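Local coordinates for protein GP37 (Pseudomonas phage phikz, PDB 5FT0) that inhibits the RNA degradosome of the phage's bacterial host, probably by binding its endoribonuclease RNase E, at residues 35-38 / 39-42; 71-74 / 75-79; 233-236 / 237-240. One frame throughout, in Å; residues are numbered along the deposited sequence. Where two conformers were deposited one is given.

Contact 1 (35-38 / 39-42); sequences VFNP and VDIS
Asn37 and Ser42 form the last antiparallel pair of a beta hairpin that joins strands 30-37 and 42-48, and the pair is distorted into a G1 beta bulge because Ile41 as well as Ser42 faces Asn37. Backbone bonds define the closure. Asn37 N donates to Ser42 O at 2.8 Å with a nearly straight N-H...O angle of 167°, and Ser42 N returns a longer bond to Asn37 O, 3.2 Å away. Ile41 N also reaches Asn37 O, at 2.9 Å, but that bond is weak. Ile41 takes positive phi and psi, a left-handed conformation that lets the chain turn back into the strand.

Polar side chains gather over the turn. Asn37 OD1 receives a weak bond from Val39 N, 3.4 Å long. Asn37 ND2 comes within 2.8 Å of Asp40 OD1, although the angle is poor for a hydrogen bond, and the amide and carboxylate planes stand 54° apart. The other carboxylate oxygen is the better used: Ser42 OG donates to Asp40 OD2 at 2.8 Å, so each carboxylate oxygen of Asp40 has a neighbour on the closing pair.

Phe36, next along the strand, supplies the aromatic part of the contact. Its CG lies anti to the backbone N (chi1 174°), which carries the ring alongside the Ile41-Ser42 backbone, and the ring also packs on Pro61 and Pro65 of a neighbouring loop. At its near end, Phe36 CE1 approaches Ile41 CG2 to 4.2 Å, while CD1 of Phe36 lies 3.3 Å from Ser42 O.

Contact 2 (71-74 / 75-79); sequences REYV and LSRII
Tyr73 and Arg77 sit one turn apart on the alpha helix 67-82 and run side by side, pointing the same way. The regular i to i+4 ladder underlies the contact: Arg77 N donates to Tyr73 O at 3.1 Å. That carbonyl has a second donor in Ser76 OG, only 2.6 Å from Tyr73 O, so the serine hydroxyl is turned back on its own helix and two bonds grip one oxygen.

The tightly packed part is mostly apolar. Val74 is buried, lying against Ile6 of strand 4-6 and Val45 and Cys47 of strand 42-48, and its CG1 meets Ile78 CD1 at 4.2 Å. Ile78 CG1 presses to within 3.3 Å of Val74 O. On a second flank, Leu75 and Ser76 rest on Val220 of strand 220-232, and the helix is thus wedged between the two sheets.

By contrast, Tyr73 and Arg77, not fully buried, are held by their polar ends. Phe59 stacks with the tyrosine ring. CG of Arg77 lies over the face of the Tyr73 ring, 4.2 Å from its centroid, in a CH-pi contact; bends at chi2 and chi3 (-57° and -62°) then bring the guanidinium round to the tyrosine hydroxyl. The ring and guanidinium planes are almost perpendicular, and NH1 of Arg77 donates, near the guanidinium plane, to Tyr73 OH at 2.8 Å.

Contact 3 (233-236 / 237-240); sequences NQPL and NSTA
The polar contact of Ser238 with Pro235 centres on one atom, the proline carbonyl oxygen, which the serine reaches twice. The hydroxyl makes the shorter approach: OG of Ser238 donates to Pro235 O at 2.6 Å, the donor tilted 30° from the carbonyl plane. The backbone N of Ser238 adds a weak bond to Pro235 O, 3.4 Å long. Together they close a type I beta turn whose corners are Leu236 and Asn237, so that the chain leaving strand 220-232 is bent into the short helix 239-242. Because chi1 of Ser238 is 61°, OG sits between the backbone N and the carbonyl carbon, and in this turn that swings it back to the proline.

Around this centre the side chains lie in light contact. CG of the Pro235 ring is 3.9 Å from Ser238 CB, and Asn237 OD1 comes to 3.6 Å from Pro235 CB. CB of Gln234 also stands 3.9 Å from Ser238 OG, while the rest of that side chain leads away.

Farther out, Leu236 anchors the corner. Its side chain touches Asp166 of helix 158-187 as well as Glu102 and Leu245 in loops, and its carbonyl oxygen takes a hydrogen bond from Gln242 NE2. Asn233 at the start of the loop packs on Pro248 of the second subunit.

Ser238 occupies the N-cap position of the helix, yet its side chain makes no capping bond. Its hydroxyl is committed to the preceding turn, which suggests that it serves the approach to the helix rather than capping the helix end.

In the fold
All three are surface contacts between neighbours in sequence, but they differ in what stands behind them. Contact 2 lies nearest the protein's middle, about 15 Å from the chain centre, and buries an apolar flank of its helix between the two sheets. Contacts 1 and 3 are chain reversals about 25 Å out, on opposite sides of that centre, with their own centres about 45 Å apart. Contact 2 packs against both sheets: the four-stranded one that contact 1 closes at a hairpin, and strand 220-232, whose end leads into contact 3. Serine hydroxyls donate to a carboxylate in contact 1 and to backbone carbonyls in contacts 2 and 3.

Contact 1 (35-38 / 39-42)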
loop_
_atom_site.group_PDB
_atom_site.type_symbol
_atom_site.label_atom_id
_atom_site.label_comp_id
_atom_site.label_asym_id
_atom_site.label_seq_id
_atom_site.Cartn_x
_atom_site.Cartn_y
_atom_site.Cartn_z
ATOM N N VAL A 35 26.859 -2.483 -4.379
ATOM C CA VAL A 35 27.453 -3.316 -5.417
ATOM C C VAL A 35 27.467 -2.518 -6.714
ATOM O O VAL A 35 26.514 -1.794 -7.022
ATOM C CB VAL A 35 26.687 -4.650 -5.580
ATOM C CG1 VAL A 35 25.195 -4.400 -5.742
ATOM C CG2 VAL A 35 27.230 -5.446 -6.760
ATOM N N PHE A 36 28.559 -2.636 -7.463
ATOM C CA PHE A 36 28.725 -1.928 -8.725
ATOM C C PHE A 36 28.298 -2.812 -9.890
ATOM O O PHE A 36 28.609 -4.006 -9.928
ATOM C CB PHE A 36 30.182 -1.489 -8.888
ATOM C CG PHE A 36 30.488 -0.867 -10.222
ATOM C CD1 PHE A 36 29.857 0.296 -10.624
ATOM C CD2 PHE A 36 31.430 -1.439 -11.063
ATOM C CE1 PHE A 36 30.148 0.869 -11.848
ATOM C CE2 PHE A 36 31.723 -0.872 -12.284
ATOM C CZ PHE A 36 31.083 0.283 -12.679
ATOM N N ASN A 37 27.573 -2.223 -10.838
ATOM C CA ASN A 37 27.134 -2.949 -12.023
ATOM C C ASN A 37 27.853 -2.404 -13.247
ATOM O O ASN A 37 27.549 -1.287 -13.692
ATOM C CB ASN A 37 25.619 -2.839 -12.201
ATOM C CG ASN A 37 25.099 -3.724 -13.322
ATOM O OD1 ASN A 37 25.831 -4.549 -13.869
ATOM N ND2 ASN A 37 23.827 -3.556 -13.665
ATOM N N PRO A 38 28.803 -3.145 -13.825
ATOM C CA PRO A 38 29.586 -2.597 -14.945
ATOM C C PRO A 38 28.806 -2.449 -16.242
ATOM O O PRO A 38 29.221 -1.660 -17.100
ATOM C CB PRO A 38 30.731 -3.609 -15.104
ATOM C CG PRO A 38 30.751 -4.391 -13.819
ATOM C CD PRO A 38 29.329 -4.437 -13.360
ATOM N N VAL A 39 27.698 -3.172 -16.422
ATOM C CA VAL A 39 26.998 -3.144 -17.704
ATOM C C VAL A 39 26.350 -1.783 -17.933
ATOM O O VAL A 39 26.495 -1.183 -19.004
ATOM C CB VAL A 39 25.969 -4.286 -17.784
ATOM C CG1 VAL A 39 24.998 -4.050 -18.931
ATOM C CG2 VAL A 39 26.678 -5.621 -17.954
ATOM N N ASP A 40 25.628 -1.274 -16.935
ATOM C CA ASP A 40 25.008 0.041 -17.033
ATOM C C ASP A 40 25.765 1.112 -16.257
ATOM O O ASP A 40 25.322 2.264 -16.229
ATOM C CB ASP A 40 23.551 -0.021 -16.557
ATOM C CG ASP A 40 23.429 -0.281 -15.069
ATOM O OD1 ASP A 40 24.343 -0.908 -14.494
ATOM O OD2 ASP A 40 22.413 0.141 -14.474
ATOM N N ILE A 41 26.896 0.757 -15.641
ATOM C CA ILE A 41 27.751 1.687 -14.906
ATOM C C ILE A 41 26.944 2.369 -13.809
ATOM O O ILE A 41 26.823 3.597 -13.783
ATOM C CB ILE A 41 28.398 2.723 -15.847
ATOM C CG1 ILE A 41 28.940 2.040 -17.105
ATOM C CG2 ILE A 41 29.540 3.453 -15.145
ATOM C CD1 ILE A 41 29.099 2.977 -18.283
ATOM N N SER A 42 26.385 1.584 -12.895
ATOM C CA SER A 42 25.600 2.142 -11.805
ATOM C C SER A 42 25.970 1.445 -10.505
ATOM O O SER A 42 26.512 0.336 -10.499
ATOM C CB SER A 42 24.091 2.016 -12.067
ATOM O OG SER A 42 23.678 0.662 -12.030
#

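Contact 2 (71-74 / 75-79)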
loop_
_atom_site.group_PDB
_atom_site.type_symbol
_atom_site.label_atom_id
_atom_site.label_comp_id
_atom_site.label_asym_id
_atom_site.label_seq_id
_atom_site.Cartn_x
_atom_site.Cartn_y
_atom_site.Cartn_z
ATOM N N ARG A 71 29.566 6.535 0.936
ATOM C CA ARG A 71 29.274 7.223 2.191
ATOM C C ARG A 71 28.842 8.660 1.935
ATOM O O ARG A 71 27.877 9.148 2.536
ATOM C CB ARG A 71 30.496 7.187 3.109
ATOM C CG ARG A 71 30.277 7.880 4.446
ATOM C CD ARG A 71 31.556 7.911 5.272
ATOM N NE ARG A 71 32.065 6.570 5.540
ATOM C CZ ARG A 71 31.787 5.870 6.635
ATOM N NH1 ARG A 71 31.001 6.384 7.574
ATOM N NH2 ARG A 71 32.298 4.657 6.794
ATOM N N GLU A 72 29.548 9.355 1.043
ATOM C CA GLU A 72 29.172 10.723 0.704
ATOM C C GLU A 72 27.794 10.765 0.059
ATOM O O GLU A 72 26.972 11.631 0.382
ATOM C CB GLU A 72 30.212 11.344 -0.228
ATOM C CG GLU A 72 31.057 12.426 0.410
ATOM C CD GLU A 72 31.788 13.267 -0.620
ATOM O OE1 GLU A 72 32.051 12.760 -1.732
ATOM O OE2 GLU A 72 32.094 14.439 -0.319
ATOM N N TYR A 73 27.524 9.834 -0.861
ATOM C CA TYR A 73 26.233 9.829 -1.543
ATOM C C TYR A 73 25.089 9.637 -0.555
ATOM O O TYR A 73 24.085 10.355 -0.604
ATOM C CB TYR A 73 26.192 8.741 -2.616
ATOM C CG TYR A 73 24.852 8.679 -3.309
ATOM C CD1 TYR A 73 24.540 9.564 -4.330
ATOM C CD2 TYR A 73 23.885 7.762 -2.919
ATOM C CE1 TYR A 73 23.309 9.529 -4.953
ATOM C CE2 TYR A 73 22.649 7.720 -3.539
ATOM C CZ TYR A 73 22.369 8.606 -4.555
ATOM O OH TYR A 73 21.144 8.569 -5.177
ATOM N N VAL A 74 25.223 8.664 0.348
ATOM C CA VAL A 74 24.156 8.388 1.306
ATOM C C VAL A 74 23.936 9.587 2.219
ATOM O O VAL A 74 22.795 9.932 2.550
ATOM C CB VAL A 74 24.471 7.111 2.108
ATOM C CG1 VAL A 74 23.418 6.889 3.187
ATOM C CG2 VAL A 74 24.537 5.905 1.183
ATOM N N LEU A 75 25.021 10.247 2.636
ATOM C CA LEU A 75 24.884 11.458 3.438
ATOM C C LEU A 75 24.105 12.532 2.688
ATOM O O LEU A 75 23.258 13.216 3.274
ATOM C CB LEU A 75 26.260 11.983 3.848
ATOM C CG LEU A 75 26.951 11.283 5.018
ATOM C CD1 LEU A 75 28.320 11.899 5.282
ATOM C CD2 LEU A 75 26.080 11.366 6.263
ATOM N N SER A 76 24.367 12.685 1.386
ATOM C CA SER A 76 23.662 13.703 0.612
ATOM C C SER A 76 22.171 13.408 0.520
ATOM O O SER A 76 21.361 14.338 0.434
ATOM C CB SER A 76 24.270 13.821 -0.788
ATOM O OG SER A 76 23.861 12.745 -1.615
ATOM N N ARG A 77 21.788 12.127 0.529
ATOM C CA ARG A 77 20.368 11.786 0.553
ATOM C C ARG A 77 19.763 12.051 1.928
ATOM O O ARG A 77 18.597 12.451 2.031
ATOM C CB ARG A 77 20.160 10.323 0.152
ATOM C CG ARG A 77 20.658 9.950 -1.250
ATOM C CD ARG A 77 20.025 10.803 -2.342
ATOM N NE ARG A 77 18.570 10.651 -2.407
ATOM C CZ ARG A 77 17.934 9.837 -3.243
ATOM N NH1 ARG A 77 18.621 9.087 -4.093
ATOM N NH2 ARG A 77 16.609 9.775 -3.232
ATOM N N ILE A 78 20.531 11.826 2.996
ATOM C CA ILE A 78 20.026 12.106 4.338
ATOM C C ILE A 78 19.865 13.608 4.544
ATOM O O ILE A 78 18.872 14.067 5.122
ATOM C CB ILE A 78 20.949 11.481 5.399
ATOM C CG1 ILE A 78 20.976 9.958 5.262
ATOM C CG2 ILE A 78 20.512 11.886 6.805
ATOM C CD1 ILE A 78 21.921 9.280 6.236
ATOM N N ILE A 79 20.836 14.395 4.076
ATOM C CA ILE A 79 20.738 15.848 4.181
ATOM C C ILE A 79 19.505 16.350 3.440
ATOM O O ILE A 79 18.693 17.108 3.988
ATOM C CB ILE A 79 22.020 16.512 3.651
ATOM C CG1 ILE A 79 23.222 16.132 4.524
ATOM C CG2 ILE A 79 21.849 18.026 3.574
ATOM C CD1 ILE A 79 24.549 16.523 3.920
#

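Contact 3 (233-236 / 237-240)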
loop_
_atom_site.group_PDB
_atom_site.type_symbol
_atom_site.label_atom_id
_atom_site.label_comp_id
_atom_site.label_asym_id
_atom_site.label_seq_id
_atom_site.Cartn_x
_atom_site.Cartn_y
_atom_site.Cartn_z
ATOM N N ASN A 233 -6.495 17.088 -15.484
ATOM C CA ASN A 233 -7.189 17.602 -16.665
ATOM C C ASN A 233 -8.202 18.688 -16.316
ATOM O O ASN A 233 -8.431 19.598 -17.120
ATOM C CB ASN A 233 -7.865 16.455 -17.420
ATOM C CG ASN A 233 -8.755 15.612 -16.530
ATOM O OD1 ASN A 233 -8.402 15.301 -15.391
ATOM N ND2 ASN A 233 -9.921 15.238 -17.047
ATOM N N GLN A 234 -8.801 18.623 -15.128
ATOM C CA GLN A 234 -9.676 19.666 -14.616
ATOM C C GLN A 234 -9.238 20.071 -13.214
ATOM O O GLN A 234 -8.696 19.250 -12.467
ATOM C CB GLN A 234 -11.144 19.206 -14.588
ATOM C CG GLN A 234 -12.021 19.781 -15.705
ATOM C CD GLN A 234 -11.701 19.203 -17.077
ATOM O OE1 GLN A 234 -11.769 17.990 -17.285
ATOM N NE2 GLN A 234 -11.364 20.073 -18.024
ATOM N N PRO A 235 -9.448 21.336 -12.839
ATOM C CA PRO A 235 -8.980 21.824 -11.531
ATOM C C PRO A 235 -9.672 21.136 -10.360
ATOM O O PRO A 235 -10.693 20.466 -10.513
ATOM C CB PRO A 235 -9.315 23.321 -11.566
ATOM C CG PRO A 235 -10.246 23.505 -12.734
ATOM C CD PRO A 235 -9.914 22.429 -13.706
ATOM N N LEU A 236 -9.103 21.315 -9.162
ATOM C CA LEU A 236 -9.596 20.551 -8.014
ATOM C C LEU A 236 -10.950 21.056 -7.546
ATOM O O LEU A 236 -11.876 20.260 -7.335
ATOM C CB LEU A 236 -8.556 20.527 -6.888
ATOM C CG LEU A 236 -8.899 19.835 -5.553
ATOM C CD1 LEU A 236 -9.613 20.764 -4.572
ATOM C CD2 LEU A 236 -9.631 18.495 -5.723
ATOM N N ASN A 237 -11.087 22.366 -7.411
ATOM C CA ASN A 237 -12.327 22.995 -6.993
ATOM C C ASN A 237 -13.402 23.009 -8.076
ATOM O O ASN A 237 -14.481 23.562 -7.835
ATOM C CB ASN A 237 -12.036 24.426 -6.528
ATOM C CG ASN A 237 -11.259 25.223 -7.568
ATOM O OD1 ASN A 237 -11.042 24.758 -8.693
ATOM N ND2 ASN A 237 -10.819 26.413 -7.194
ATOM N N SER A 238 -13.154 22.428 -9.250
ATOM C CA SER A 238 -14.196 22.383 -10.270
ATOM C C SER A 238 -15.336 21.470 -9.821
ATOM O O SER A 238 -15.161 20.575 -8.992
ATOM C CB SER A 238 -13.640 21.904 -11.615
ATOM O OG SER A 238 -13.117 20.592 -11.529
ATOM N N THR A 239 -16.521 21.705 -10.388
ATOM C CA THR A 239 -17.715 20.990 -9.941
ATOM C C THR A 239 -17.704 19.542 -10.416
ATOM O O THR A 239 -17.811 18.611 -9.609
ATOM C CB THR A 239 -18.974 21.706 -10.435
ATOM O OG1 THR A 239 -18.956 21.765 -11.866
ATOM C CG2 THR A 239 -19.031 23.120 -9.878
ATOM N N ALA A 240 -17.577 19.334 -11.731
ATOM C CA ALA A 240 -17.662 17.986 -12.285
ATOM C C ALA A 240 -16.636 17.056 -11.646
ATOM O O ALA A 240 -16.915 15.875 -11.410
ATOM C CB ALA A 240 -17.485 18.038 -13.801
#